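Local atomic coordinates of Esterase/lipase (Lactobacillus rhamnosus, PDB entry 4OUK), a protein that probably hydrolyses carboxylic esters as an alpha/beta-hydrolase, and here holds a dialkylglycerol pentylphosphonate in its active site. Residues Val183-Glu188 and Phe235-Gly240. The protein carries 1 engineered substitution. Sequence-based numbering, arbitrary orientation.
With C63 ((2R)-2,3-bis(hexyloxy)propyl hydrogen (S)-pentylphosphonate), chain B.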
loop_
_atom_site.group_PDB
_atom_site.type_symbol
_atom_site.label_atom_id
_atom_site.label_comp_id
_atom_site.label_asym_id
_atom_site.label_seq_id
_atom_site.Cartn_x
_atom_site.Cartn_y
_atom_site.Cartn_z
ATOM N N VAL A 183 5.972 0.440 2.878
ATOM C CA VAL A 183 6.837 -0.716 3.132
ATOM C C VAL A 183 7.628 -1.015 1.829
ATOM O O VAL A 183 7.043 -1.362 0.784
ATOM C CB VAL A 183 6.066 -1.955 3.692
ATOM C CG1 VAL A 183 7.016 -3.114 3.860
ATOM C CG2 VAL A 183 5.401 -1.655 5.026
ATOM N N CYS A 184 8.969 -0.870 1.931
ATOM C CA CYS A 184 9.876 -0.911 0.787
ATOM C C CYS A 184 9.223 -0.326 -0.496
ATOM O O CYS A 184 9.129 -1.029 -1.522
ATOM C CB CYS A 184 10.241 -2.325 0.483
ATOM S SG CYS A 184 10.962 -3.130 1.882
ATOM N N PRO A 185 8.742 0.932 -0.423
ATOM C CA PRO A 185 8.042 1.450 -1.590
ATOM C C PRO A 185 8.964 1.627 -2.787
ATOM O O PRO A 185 10.191 1.815 -2.595
ATOM C CB PRO A 185 7.631 2.828 -1.113
ATOM C CG PRO A 185 8.787 3.236 -0.194
ATOM C CD PRO A 185 8.989 1.989 0.587
ATOM N N VAL A 186 8.369 1.576 -3.992
ATOM C CA VAL A 186 9.003 2.053 -5.248
ATOM C C VAL A 186 8.293 3.335 -5.639
ATOM O O VAL A 186 7.459 3.327 -6.495
ATOM C CB VAL A 186 8.953 0.935 -6.300
ATOM C CG1 VAL A 186 9.616 1.341 -7.612
ATOM C CG2 VAL A 186 9.771 -0.216 -5.764
ATOM N N ALA A 187 8.535 4.398 -4.878
ATOM C CA ALA A 187 7.762 5.602 -4.971
ATOM C C ALA A 187 8.202 6.414 -6.203
ATOM O O ALA A 187 7.491 7.350 -6.592
ATOM C CB ALA A 187 7.941 6.448 -3.726
ATOM N N GLU A 188 9.377 6.067 -6.753
ATOM C CA GLU A 188 10.015 6.800 -7.899
ATOM C C GLU A 188 10.260 5.872 -9.083
ATOM O O GLU A 188 11.409 5.581 -9.444
ATOM C CB GLU A 188 11.344 7.422 -7.457
ATOM C CG GLU A 188 11.193 8.430 -6.301
ATOM C CD GLU A 188 10.462 9.699 -6.687
ATOM O OE1 GLU A 188 10.807 10.285 -7.727
ATOM O OE2 GLU A 188 9.565 10.147 -5.967
ATOM N N PHE A 235 4.227 10.407 7.330
ATOM C CA PHE A 235 4.559 9.205 6.607
ATOM C C PHE A 235 5.469 8.423 7.553
ATOM O O PHE A 235 6.111 8.986 8.515
ATOM C CB PHE A 235 5.298 9.490 5.308
ATOM C CG PHE A 235 4.417 9.811 4.147
ATOM C CD1 PHE A 235 3.753 11.013 4.079
ATOM C CD2 PHE A 235 4.260 8.913 3.098
ATOM C CE1 PHE A 235 2.920 11.315 3.019
ATOM C CE2 PHE A 235 3.456 9.219 2.023
ATOM C CZ PHE A 235 2.766 10.400 1.978
ATOM N N MET A 236 5.472 7.118 7.326
ATOM C CA MET A 236 6.404 6.173 7.960
ATOM C C MET A 236 7.022 5.276 6.861
ATOM O O MET A 236 6.324 4.750 6.003
ATOM C CB MET A 236 5.705 5.327 9.031
ATOM C CG MET A 236 6.668 4.379 9.767
ATOM S SD MET A 236 5.705 3.429 10.944
ATOM C CE MET A 236 6.969 2.486 11.792
ATOM N N LEU A 237 8.338 5.191 6.847
ATOM C CA LEU A 237 9.029 4.485 5.832
ATOM C C LEU A 237 9.693 3.290 6.470
ATOM O O LEU A 237 10.512 3.457 7.393
ATOM C CB LEU A 237 10.103 5.337 5.200
ATOM C CG LEU A 237 10.945 4.673 4.113
ATOM C CD1 LEU A 237 10.154 3.977 3.020
ATOM C CD2 LEU A 237 11.778 5.778 3.483
ATOM N N ILE A 238 9.357 2.116 5.933
ATOM C CA ILE A 238 9.683 0.840 6.532
ATOM C C ILE A 238 10.424 0.046 5.479
ATOM O O ILE A 238 10.050 0.048 4.322
ATOM C CB ILE A 238 8.415 0.072 6.941
ATOM C CG1 ILE A 238 7.708 0.789 8.090
ATOM C CG2 ILE A 238 8.722 -1.412 7.137
ATOM C CD1 ILE A 238 6.294 0.296 8.299
ATOM N N GLY A 239 11.491 -0.623 5.920
ATOM C CA GLY A 239 12.299 -1.445 5.049
ATOM C C GLY A 239 13.654 -1.807 5.654
ATOM O O GLY A 239 13.817 -1.894 6.888
ATOM N N GLY A 240 14.624 -2.050 4.784
ATOM C CA GLY A 240 15.988 -2.324 5.245
ATOM C C GLY A 240 17.064 -2.356 4.192
ATOM O O GLY A 240 16.766 -2.406 2.994
HETATM P P5 C63 B . 7.356 -4.673 -5.767
HETATM O O11 C63 B . 5.900 -4.587 -5.920
HETATM C C6 C63 B . 8.264 -4.236 -7.263
HETATM C C7 C63 B . 7.892 -2.855 -7.701
HETATM C C8 C63 B . 8.900 -2.247 -8.652
HETATM C C9 C63 B . 8.754 -2.777 -10.058
HETATM C C10 C63 B . 9.136 -4.221 -10.114
HETATM O O4 C63 B . 7.880 -6.101 -5.310
HETATM C C3 C63 B . 8.170 -6.936 -6.427
HETATM C C2 C63 B . 9.578 -6.746 -7.019
HETATM O O13 C63 B . 9.607 -6.949 -8.448
HETATM C C14 C63 B . 10.690 -7.764 -8.916
HETATM C C15 C63 B . 10.315 -9.253 -8.957
HETATM C C16 C63 B . 9.702 -9.655 -10.296
HETATM C C17 C63 B . 8.655 -10.767 -10.205
HETATM C C1 C63 B . 10.565 -7.707 -6.360
HETATM O O20 C63 B . 11.789 -7.808 -7.108
HETATM C C21 C63 B . 12.972 -7.781 -6.276
HETATM C C22 C63 B . 14.281 -7.858 -7.087
HETATM C C23 C63 B . 14.197 -7.298 -8.505
HETATM C C24 C63 B . 15.326 -7.806 -9.416
HETATM C C25 C63 B . 14.777 -8.725 -10.517
HETATM C C26 C63 B . 14.684 -8.056 -11.873
#
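Leu-237 is where strand 235-240 first touches segment 183-188, against Pro-185. The leucine CG stands anti to the backbone N (chi1 178°), and from there the second torsion (chi2 50°) swings CD1 of Leu-237 to the proline ring, 3.4 Å from CD of Pro-185 and only a little farther from CG. That is tight for two carbons, and the two side chains cross at about a right angle. Leu-252 and Leu-253 of helix 246-259 pack against Pro-185 and Leu-237 respectively, so the pair belongs to the layer between sheet and helix.

Ile-238 comes next and turns to the other face of the sheet, where Val-183 stands beside it as its parallel bridge partner, the two CA atoms 4.7 Å apart. CG2 of Val-183 sits 3.9 Å from both CD1 and CG2 of Ile-238, while Thr-293 and Met-297 of helix 288-311 also touch the isoleucine. The carbonyl of Ile-238 points across to the neighbouring segment: Ile-238 O accepts a hydrogen bond from Cys-184 N, 2.8 Å away and nearly straight (163° at the hydrogen), and CA of Val-183 lies 3.5 Å from the same oxygen in a weaker CH...O contact.

This is the parallel pairing of strands 179-183 and 235-240 in the central sheet of an alpha/beta-hydrolase fold, caught where strand 179-183 ends and its chain turns away. Beyond the turn, Val-186 lays CG2 3.6 Å from C8 in the pentyl chain of the phosphonate ligand.

At Gly-239 the strand has no side chain, and SG of Cys-184 lies 3.8 Å from CA of this glycine. With chi1 at -57° the sulfur is set beside its own backbone N; the Cys-184 side chain also touches Asp-243 and His-278, which with Ser-146 probably form the catalytic triad.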